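Local structure of zinc phosphodiesterase ELAC protein 1 (Homo sapiens, 3ZWF) at residues T4-G9 with S46-G51; F67-L72 with D99-T104; P88-G93 with L164-E169. The protein is a zinc-dependent phosphodiesterase that shows tRNA 3'-processing endonuclease activity and acts in tRNA repair by removing a 2',3'-cyclic phosphate from cleaved tRNAs. All coordinates share one frame; numbering follows the deposited sequence.

Contact 1 of 3, residues T4-G9 with S46-G51. With EDO (1,2-ethanediol), chain G.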
loop_
_atom_site.group_PDB
_atom_site.type_symbol
_atom_site.label_atom_id
_atom_site.label_comp_id
_atom_site.label_asym_id
_atom_site.label_seq_id
_atom_site.Cartn_x
_atom_site.Cartn_y
_atom_site.Cartn_z
ATOM N N THR A 4 5.057 -13.331 -15.207
ATOM C CA THR A 4 5.758 -12.066 -15.067
ATOM C C THR A 4 5.955 -11.724 -13.584
ATOM O O THR A 4 4.990 -11.611 -12.831
ATOM C CB THR A 4 4.981 -10.903 -15.729
ATOM O OG1 THR A 4 4.807 -11.157 -17.121
ATOM C CG2 THR A 4 5.737 -9.548 -15.535
ATOM N N PHE A 5 7.201 -11.561 -13.175
ATOM C CA PHE A 5 7.525 -11.141 -11.807
ATOM C C PHE A 5 7.400 -9.648 -11.656
ATOM O O PHE A 5 8.093 -8.895 -12.315
ATOM C CB PHE A 5 8.916 -11.623 -11.417
ATOM C CG PHE A 5 8.989 -13.110 -11.315
ATOM C CD1 PHE A 5 9.179 -13.855 -12.453
ATOM C CD2 PHE A 5 8.738 -13.780 -10.110
ATOM C CE1 PHE A 5 9.191 -15.263 -12.415
ATOM C CE2 PHE A 5 8.741 -15.220 -10.081
ATOM C CZ PHE A 5 8.968 -15.920 -11.214
ATOM N N LEU A 6 6.559 -9.194 -10.745
ATOM C CA LEU A 6 6.407 -7.780 -10.473
ATOM C C LEU A 6 7.240 -7.321 -9.266
ATOM O O LEU A 6 7.786 -6.208 -9.247
ATOM C CB LEU A 6 4.941 -7.379 -10.323
ATOM C CG LEU A 6 4.101 -7.616 -11.585
ATOM C CD1 LEU A 6 2.629 -7.509 -11.322
ATOM C CD2 LEU A 6 4.510 -6.716 -12.761
ATOM N N GLY A 7 7.331 -8.186 -8.273
ATOM C CA GLY A 7 8.123 -7.936 -7.093
ATOM C C GLY A 7 8.713 -9.211 -6.560
ATOM O O GLY A 7 7.995 -10.251 -6.347
ATOM N N THR A 8 9.999 -9.133 -6.321
ATOM C CA THR A 8 10.861 -10.277 -6.011
ATOM C C THR A 8 11.559 -10.118 -4.665
ATOM O O THR A 8 12.423 -10.890 -4.328
ATOM C CB THR A 8 11.858 -10.506 -7.116
ATOM O OG1 THR A 8 12.743 -9.359 -7.291
ATOM C CG2 THR A 8 11.114 -10.779 -8.467
ATOM N N GLY A 9 11.203 -9.078 -3.906
ATOM C CA GLY A 9 11.843 -8.890 -2.631
ATOM C C GLY A 9 11.070 -9.432 -1.449
ATOM O O GLY A 9 9.816 -9.571 -1.475
ATOM N N SER A 46 5.225 -2.402 -16.164
ATOM C CA SER A 46 5.312 -3.639 -16.942
ATOM C C SER A 46 4.562 -3.549 -18.274
ATOM O O SER A 46 3.852 -2.596 -18.538
ATOM C CB SER A 46 4.777 -4.808 -16.121
ATOM O OG SER A 46 3.362 -4.866 -16.181
ATOM N N GLN A 47 4.697 -4.582 -19.104
ATOM C CA GLN A 47 3.868 -4.710 -20.328
ATOM C C GLN A 47 2.436 -5.191 -20.079
ATOM O O GLN A 47 1.625 -5.240 -20.999
ATOM C CB GLN A 47 4.545 -5.618 -21.371
ATOM N N LEU A 48 2.120 -5.528 -18.836
ATOM C CA LEU A 48 0.785 -6.009 -18.459
ATOM C C LEU A 48 -0.149 -4.844 -18.170
ATOM O O LEU A 48 0.298 -3.723 -17.942
ATOM C CB LEU A 48 0.876 -6.838 -17.196
ATOM C CG LEU A 48 1.853 -7.988 -17.177
ATOM C CD1 LEU A 48 2.134 -8.323 -15.722
ATOM C CD2 LEU A 48 1.268 -9.180 -17.932
ATOM N N LYS A 49 -1.444 -5.130 -18.152
ATOM C CA LYS A 49 -2.470 -4.125 -17.842
ATOM C C LYS A 49 -3.349 -4.611 -16.681
ATOM O O LYS A 49 -3.908 -5.720 -16.731
ATOM C CB LYS A 49 -3.323 -3.833 -19.085
ATOM N N ALA A 50 -3.437 -3.789 -15.635
ATOM C CA ALA A 50 -4.240 -4.089 -14.436
ATOM C C ALA A 50 -5.666 -4.491 -14.804
ATOM O O ALA A 50 -6.245 -5.418 -14.221
ATOM C CB ALA A 50 -4.267 -2.871 -13.482
ATOM N N GLY A 51 -6.216 -3.803 -15.798
ATOM C CA GLY A 51 -7.586 -4.056 -16.272
ATOM C C GLY A 51 -7.871 -5.445 -16.815
ATOM O O GLY A 51 -9.027 -5.818 -16.957
HETATM C C1 EDO G . 5.660 -7.303 -19.019
HETATM O O1 EDO G . 6.566 -7.594 -17.950
HETATM C C2 EDO G . 5.264 -8.518 -19.845
HETATM O O2 EDO G . 4.500 -9.429 -19.076
#
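T4 of strand 2-5 and L6, at the corner that follows, meet L48 and S46 of the turn after helix 39-45, and the contact illustrates how a few methyl groups can join a strand inside a sheet to a loop. S46 and L48 both direct their CB toward the strand. T4 turns its methyl anti to the backbone N, with OG1 anti to the carbonyl carbon (chi1 -60°), and this division sorts its two branches by chemistry. CG2 and CB lie against one methyl of L48, CG2 at 3.8 Å from L48 CD1, while T4 OG1 forms a hydrogen bond of 2.6 Å to O2 of a 1,2-ethanediol, a bond in which either hydroxyl could be the donor. The diol was probably taken up from the crystallisation liquor, and its exact position is somewhat doubtful. L6 reaches the loop with one branch tip: its CD2 sits 3.9 Å from S46 CB and 4.1 Å from L48 CD1, so this methyl faces both loop residues. S46 holds its hydroxyl between the backbone N and the carbonyl carbon (chi1 82°), a position from which OG accepts the N-H of L48 at 3.0 Å from L48 N to S46 OG. This is an ST turn; the same hydroxyl is also hydrogen-bonded to the carbonyl oxygen of L43, which ties the turn to the end of its helix. L6 and G7 together face A21 in a classic beta bulge, where the chain turns a corner. Around this small apolar cluster, strand 21-26 contributes V23 against both L6 and L48, and L43 of helix 39-45 touches the same two leucines, so the helix and the neighbouring strand both border the contact.

Contact 2 of 3, residues F67-L72 with D99-T104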
loop_
_atom_site.group_PDB
_atom_site.type_symbol
_atom_site.label_atom_id
_atom_site.label_comp_id
_atom_site.label_asym_id
_atom_site.label_seq_id
_atom_site.Cartn_x
_atom_site.Cartn_y
_atom_site.Cartn_z
ATOM N N PHE A 67 -0.878 -5.751 1.209
ATOM C CA PHE A 67 -1.152 -4.336 1.488
ATOM C C PHE A 67 -1.385 -3.530 0.210
ATOM O O PHE A 67 -1.959 -2.430 0.288
ATOM C CB PHE A 67 -0.038 -3.664 2.309
ATOM C CG PHE A 67 -0.050 -3.951 3.776
ATOM C CD1 PHE A 67 -1.081 -4.621 4.412
ATOM C CD2 PHE A 67 1.043 -3.574 4.525
ATOM C CE1 PHE A 67 -1.013 -4.864 5.774
ATOM C CE2 PHE A 67 1.100 -3.824 5.897
ATOM C CZ PHE A 67 0.084 -4.479 6.500
ATOM N N GLY A 68 -0.910 -4.010 -0.931
ATOM C CA GLY A 68 -1.184 -3.385 -2.230
ATOM C C GLY A 68 -2.566 -3.612 -2.827
ATOM O O GLY A 68 -2.922 -3.023 -3.858
ATOM N N LEU A 69 -3.332 -4.501 -2.213
ATOM C CA LEU A 69 -4.630 -4.922 -2.771
ATOM C C LEU A 69 -5.714 -3.836 -2.851
ATOM O O LEU A 69 -6.340 -3.657 -3.883
ATOM C CB LEU A 69 -5.114 -6.237 -2.097
ATOM C CG LEU A 69 -6.317 -6.891 -2.768
ATOM C CD1 LEU A 69 -6.066 -7.156 -4.255
ATOM C CD2 LEU A 69 -6.509 -8.247 -2.039
ATOM N N PRO A 70 -5.907 -3.046 -1.785
ATOM C CA PRO A 70 -6.938 -1.998 -1.882
ATOM C C PRO A 70 -6.648 -1.000 -2.985
ATOM O O PRO A 70 -7.550 -0.631 -3.760
ATOM C CB PRO A 70 -6.873 -1.334 -0.499
ATOM C CG PRO A 70 -6.436 -2.403 0.400
ATOM C CD PRO A 70 -5.420 -3.192 -0.401
ATOM N N GLY A 71 -5.387 -0.567 -3.050
ATOM C CA GLY A 71 -4.943 0.351 -4.086
ATOM C C GLY A 71 -5.137 -0.198 -5.467
ATOM O O GLY A 71 -5.623 0.495 -6.350
ATOM N N LEU A 72 -4.741 -1.453 -5.653
ATOM C CA LEU A 72 -4.913 -2.124 -6.937
ATOM C C LEU A 72 -6.382 -2.134 -7.386
ATOM O O LEU A 72 -6.679 -1.824 -8.534
ATOM C CB LEU A 72 -4.339 -3.516 -6.903
ATOM C CG LEU A 72 -4.473 -4.318 -8.201
ATOM C CD1 LEU A 72 -3.735 -3.663 -9.380
ATOM C CD2 LEU A 72 -3.986 -5.753 -7.969
ATOM N N ASP A 99 -13.108 -9.349 4.889
ATOM C CA ASP A 99 -13.496 -8.188 5.750
ATOM C C ASP A 99 -12.513 -7.046 5.592
ATOM O O ASP A 99 -12.903 -5.884 5.583
ATOM C CB ASP A 99 -13.577 -8.623 7.208
ATOM C CG ASP A 99 -14.770 -9.567 7.483
ATOM O OD1 ASP A 99 -15.720 -9.613 6.664
ATOM O OD2 ASP A 99 -14.744 -10.256 8.532
ATOM N N PHE A 100 -11.226 -7.365 5.429
ATOM C CA PHE A 100 -10.205 -6.371 5.211
ATOM C C PHE A 100 -10.535 -5.530 3.992
ATOM O O PHE A 100 -10.508 -4.289 4.034
ATOM C CB PHE A 100 -8.808 -6.980 5.043
ATOM C CG PHE A 100 -7.778 -5.982 4.651
ATOM C CD1 PHE A 100 -7.323 -5.061 5.564
ATOM C CD2 PHE A 100 -7.268 -5.947 3.358
ATOM C CE1 PHE A 100 -6.371 -4.099 5.187
ATOM C CE2 PHE A 100 -6.287 -5.020 2.992
ATOM C CZ PHE A 100 -5.844 -4.113 3.908
ATOM N N ILE A 101 -10.841 -6.187 2.887
ATOM C CA ILE A 101 -11.146 -5.483 1.636
ATOM C C ILE A 101 -12.450 -4.650 1.787
ATOM O O ILE A 101 -12.487 -3.458 1.447
ATOM C CB ILE A 101 -11.214 -6.430 0.398
ATOM C CG1 ILE A 101 -9.874 -7.132 0.167
ATOM C CG2 ILE A 101 -11.619 -5.639 -0.832
ATOM C CD1 ILE A 101 -9.959 -8.372 -0.705
ATOM N N TRP A 102 -13.506 -5.262 2.335
ATOM C CA TRP A 102 -14.784 -4.595 2.473
ATOM C C TRP A 102 -14.639 -3.320 3.311
ATOM O O TRP A 102 -15.115 -2.240 2.944
ATOM C CB TRP A 102 -15.813 -5.524 3.152
ATOM C CG TRP A 102 -17.043 -4.856 3.425
ATOM C CD1 TRP A 102 -17.395 -4.169 4.592
ATOM C CD2 TRP A 102 -18.137 -4.686 2.521
ATOM N NE1 TRP A 102 -18.630 -3.606 4.439
ATOM C CE2 TRP A 102 -19.115 -3.909 3.190
ATOM C CE3 TRP A 102 -18.395 -5.119 1.211
ATOM C CZ2 TRP A 102 -20.332 -3.569 2.593
ATOM C CZ3 TRP A 102 -19.611 -4.778 0.620
ATOM C CH2 TRP A 102 -20.560 -4.010 1.312
ATOM N N ARG A 103 -13.989 -3.470 4.454
ATOM C CA ARG A 103 -13.891 -2.354 5.436
ATOM C C ARG A 103 -13.037 -1.248 4.845
ATOM O O ARG A 103 -13.318 -0.051 5.021
ATOM C CB ARG A 103 -13.248 -2.819 6.739
ATOM C CG ARG A 103 -14.158 -3.739 7.588
ATOM C CD ARG A 103 -13.662 -3.781 9.037
ATOM N NE ARG A 103 -13.750 -5.133 9.576
ATOM C CZ ARG A 103 -14.879 -5.772 9.872
ATOM N NH1 ARG A 103 -16.065 -5.187 9.716
ATOM N NH2 ARG A 103 -14.817 -7.013 10.334
ATOM N N THR A 104 -11.978 -1.640 4.135
ATOM C CA THR A 104 -11.040 -0.653 3.554
ATOM C C THR A 104 -11.719 0.151 2.428
ATOM O O THR A 104 -11.570 1.365 2.329
ATOM C CB THR A 104 -9.711 -1.307 3.118
ATOM O OG1 THR A 104 -9.182 -1.989 4.269
ATOM C CG2 THR A 104 -8.680 -0.240 2.594
#
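L69 meets I101 and P70 meets F100 and T104, and together they show how two helices can pack through carbon alone. L69 places CG anti to its own N (chi1 -170°) and extends CD2 to the end of I101, 3.7 Å from I101 CD1, the two side chains meeting at a slant. P70 is the centre of the contact. It and F100 cross at about a right angle, P70 CG approaching F100 CE2 obliquely at 3.7 Å. P70 CB lies 3.7 Å from T104 CG2, which is also near P70 CG. T104 can offer that methyl because its hydroxyl is turned back to its own helix, where T104 OG1 donates to F100 O at 2.7 Å. The T104 N-H reaches the same oxygen from the opposite face of the carbonyl plane, so F100 O is gripped twice. The second subunit closes over this patch: its F67 packs on P70 and T104, and its L107 on F100. The arrangement is a buried helix-helix contact of the metallo-beta-lactamase fold that extends directly into the homodimer interface.

Contact 3 of 3, residues P88-G93 with L164-E169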
loop_
_atom_site.group_PDB
_atom_site.type_symbol
_atom_site.label_atom_id
_atom_site.label_comp_id
_atom_site.label_asym_id
_atom_site.label_seq_id
_atom_site.Cartn_x
_atom_site.Cartn_y
_atom_site.Cartn_z
ATOM N N PRO A 88 -17.013 -10.578 -12.859
ATOM C CA PRO A 88 -16.480 -10.269 -11.539
ATOM C C PRO A 88 -15.033 -10.744 -11.379
ATOM O O PRO A 88 -14.633 -11.726 -12.007
ATOM C CB PRO A 88 -17.402 -11.038 -10.592
ATOM C CG PRO A 88 -18.006 -12.112 -11.416
ATOM C CD PRO A 88 -18.077 -11.588 -12.812
ATOM N N ILE A 89 -14.274 -10.027 -10.553
ATOM C CA ILE A 89 -12.937 -10.450 -10.140
ATOM C C ILE A 89 -13.069 -11.400 -8.926
ATOM O O ILE A 89 -13.710 -11.091 -7.936
ATOM C CB ILE A 89 -11.995 -9.262 -9.800
ATOM C CG1 ILE A 89 -11.737 -8.420 -11.054
ATOM C CG2 ILE A 89 -10.658 -9.780 -9.269
ATOM C CD1 ILE A 89 -10.849 -7.206 -10.833
ATOM N N GLU A 90 -12.424 -12.551 -9.020
ATOM C CA GLU A 90 -12.403 -13.504 -7.907
ATOM C C GLU A 90 -11.129 -13.387 -7.125
ATOM O O GLU A 90 -10.024 -13.420 -7.699
ATOM C CB GLU A 90 -12.498 -14.951 -8.435
ATOM C CG GLU A 90 -13.744 -15.199 -9.184
ATOM C CD GLU A 90 -13.807 -16.616 -9.757
ATOM O OE1 GLU A 90 -12.788 -17.354 -9.761
ATOM O OE2 GLU A 90 -14.908 -16.976 -10.205
ATOM N N ILE A 91 -11.265 -13.277 -5.811
ATOM C CA ILE A 91 -10.124 -13.150 -4.936
ATOM C C ILE A 91 -10.103 -14.325 -3.976
ATOM O O ILE A 91 -11.097 -14.594 -3.291
ATOM C CB ILE A 91 -10.171 -11.809 -4.159
ATOM C CG1 ILE A 91 -10.247 -10.651 -5.148
ATOM C CG2 ILE A 91 -8.952 -11.697 -3.223
ATOM C CD1 ILE A 91 -10.375 -9.250 -4.498
ATOM N N TYR A 92 -8.989 -15.035 -3.945
ATOM C CA TYR A 92 -8.804 -16.161 -3.033
ATOM C C TYR A 92 -7.743 -15.845 -2.010
ATOM O O TYR A 92 -6.660 -15.391 -2.374
ATOM C CB TYR A 92 -8.371 -17.410 -3.846
ATOM C CG TYR A 92 -9.413 -17.843 -4.855
ATOM C CD1 TYR A 92 -9.451 -17.283 -6.128
ATOM C CD2 TYR A 92 -10.346 -18.859 -4.559
ATOM C CE1 TYR A 92 -10.417 -17.675 -7.054
ATOM C CE2 TYR A 92 -11.303 -19.233 -5.474
ATOM C CZ TYR A 92 -11.325 -18.650 -6.725
ATOM O OH TYR A 92 -12.315 -19.048 -7.624
ATOM N N GLY A 93 -8.014 -16.053 -0.732
ATOM C CA GLY A 93 -6.969 -15.869 0.277
ATOM C C GLY A 93 -7.404 -16.308 1.649
ATOM O O GLY A 93 -8.502 -16.870 1.803
ATOM N N LEU A 164 -9.957 -27.037 -2.951
ATOM C CA LEU A 164 -10.380 -26.874 -4.346
ATOM C C LEU A 164 -10.821 -25.445 -4.552
ATOM O O LEU A 164 -11.756 -24.978 -3.911
ATOM C CB LEU A 164 -11.511 -27.844 -4.736
ATOM C CG LEU A 164 -11.928 -27.794 -6.219
ATOM C CD1 LEU A 164 -10.727 -28.019 -7.167
ATOM C CD2 LEU A 164 -13.046 -28.790 -6.492
ATOM N N LEU A 165 -10.098 -24.717 -5.401
ATOM C CA LEU A 165 -10.467 -23.325 -5.671
ATOM C C LEU A 165 -11.492 -23.305 -6.817
ATOM O O LEU A 165 -12.612 -22.802 -6.655
ATOM C CB LEU A 165 -9.245 -22.468 -5.919
ATOM C CG LEU A 165 -8.217 -22.503 -4.775
ATOM C CD1 LEU A 165 -7.143 -21.358 -4.910
ATOM C CD2 LEU A 165 -8.902 -22.455 -3.364
ATOM N N PHE A 166 -11.125 -23.900 -7.948
ATOM C CA PHE A 166 -12.069 -24.100 -9.058
ATOM C C PHE A 166 -11.577 -25.149 -10.023
ATOM O O PHE A 166 -10.387 -25.439 -10.087
ATOM C CB PHE A 166 -12.410 -22.792 -9.784
ATOM C CG PHE A 166 -11.218 -22.030 -10.283
ATOM C CD1 PHE A 166 -10.584 -21.118 -9.492
ATOM C CD2 PHE A 166 -10.712 -22.269 -11.574
ATOM C CE1 PHE A 166 -9.487 -20.398 -9.960
ATOM C CE2 PHE A 166 -9.619 -21.587 -12.048
ATOM C CZ PHE A 166 -8.987 -20.645 -11.245
ATOM N N ASP A 167 -12.536 -25.742 -10.730
ATOM C CA ASP A 167 -12.295 -26.799 -11.670
ATOM C C ASP A 167 -13.222 -26.619 -12.858
ATOM O O ASP A 167 -14.391 -26.996 -12.794
ATOM C CB ASP A 167 -12.581 -28.159 -11.017
ATOM C CG ASP A 167 -12.042 -29.309 -11.827
ATOM O OD1 ASP A 167 -11.862 -29.112 -13.042
ATOM O OD2 ASP A 167 -11.788 -30.401 -11.265
ATOM N N ASP A 168 -12.712 -26.035 -13.934
ATOM C CA ASP A 168 -13.492 -25.947 -15.182
ATOM C C ASP A 168 -12.841 -26.729 -16.337
ATOM O O ASP A 168 -11.975 -27.575 -16.124
ATOM C CB ASP A 168 -13.797 -24.481 -15.542
ATOM C CG ASP A 168 -12.555 -23.648 -15.776
ATOM O OD1 ASP A 168 -11.555 -24.158 -16.328
ATOM O OD2 ASP A 168 -12.595 -22.450 -15.423
ATOM N N GLU A 169 -13.291 -26.463 -17.558
ATOM C CA GLU A 169 -12.827 -27.184 -18.733
ATOM C C GLU A 169 -11.372 -26.863 -19.088
ATOM O O GLU A 169 -10.682 -27.673 -19.703
ATOM C CB GLU A 169 -13.734 -26.887 -19.928
ATOM C CG GLU A 169 -13.576 -27.894 -21.059
ATOM C CD GLU A 169 -14.892 -28.507 -21.509
ATOM O OE1 GLU A 169 -15.911 -28.362 -20.795
ATOM O OE2 GLU A 169 -14.905 -29.147 -22.581
HETATM O O HOH W 1 -14.799 -20.221 -7.538
#
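Y92 swings its ring away from the carbonyl carbon (chi1 -62°) toward strand 163-167, where F166 holds its ring between its backbone N and carbonyl carbon (chi1 55°), a torsion that brings CD1 of the ring to the tyrosine hydroxyl. The two aromatic side chains cross at about a right angle, but their planes are inclined by only 41°, an oblique pairing. Its closest point is polar on one side: Y92 OH lies 3.3 Å from F166 CD1, and the ring carbon Y92 CZ follows at 3.8 Å from that same atom. L165 runs past the tyrosine in the opposite direction and lays its CB 3.9 Å from Y92 CE2, with both of its methyls beside the CD2 end of the ring. L165 and F166 both point toward Y92, consistent with the classic beta bulge they form opposite V173. Strands 89-94 and 163-167 belong to different sheets, so the contact spans the interior of the alpha-beta/beta-alpha sandwich of the metallo-beta-lactamase fold. The phenol is held by a residue of its own strand and by a water that reaches across. It donates to E90 OE1 at 2.8 Å from Y92 OH, approaching from well above the carboxylate plane, and accepts from a water 2.7 Å from Y92 OH that also donates weakly to L165 O. K55 forms a salt bridge to E90 OE1 and also makes a cation-pi contact with the F166 ring, so its charge serves both segments. F57 and H119 against Y92, and W31 against F166, extend the cluster.

Seen together, the three contacts differ in chemistry as they differ in place. Contact 2 is fully buried and purely apolar across its segments, and it alone meets the second subunit. Contacts 1 and 3 are partly buried, and each sets a polar group beside its apolar one: a serine hydroxyl bonded within its loop in contact 1, a tyrosine-glutamate pair in contact 3. Contacts 1 and 3 both reach the same sheet, through strands 2-5 and 89-94, whereas contact 2 joins two helices. Strand 89-94 lies in sequence between those helices, and I91 CD1 touches I101 CD1 at 3.9 Å, linking contacts 2 and 3; A50 likewise packs on L72 between contacts 1 and 2.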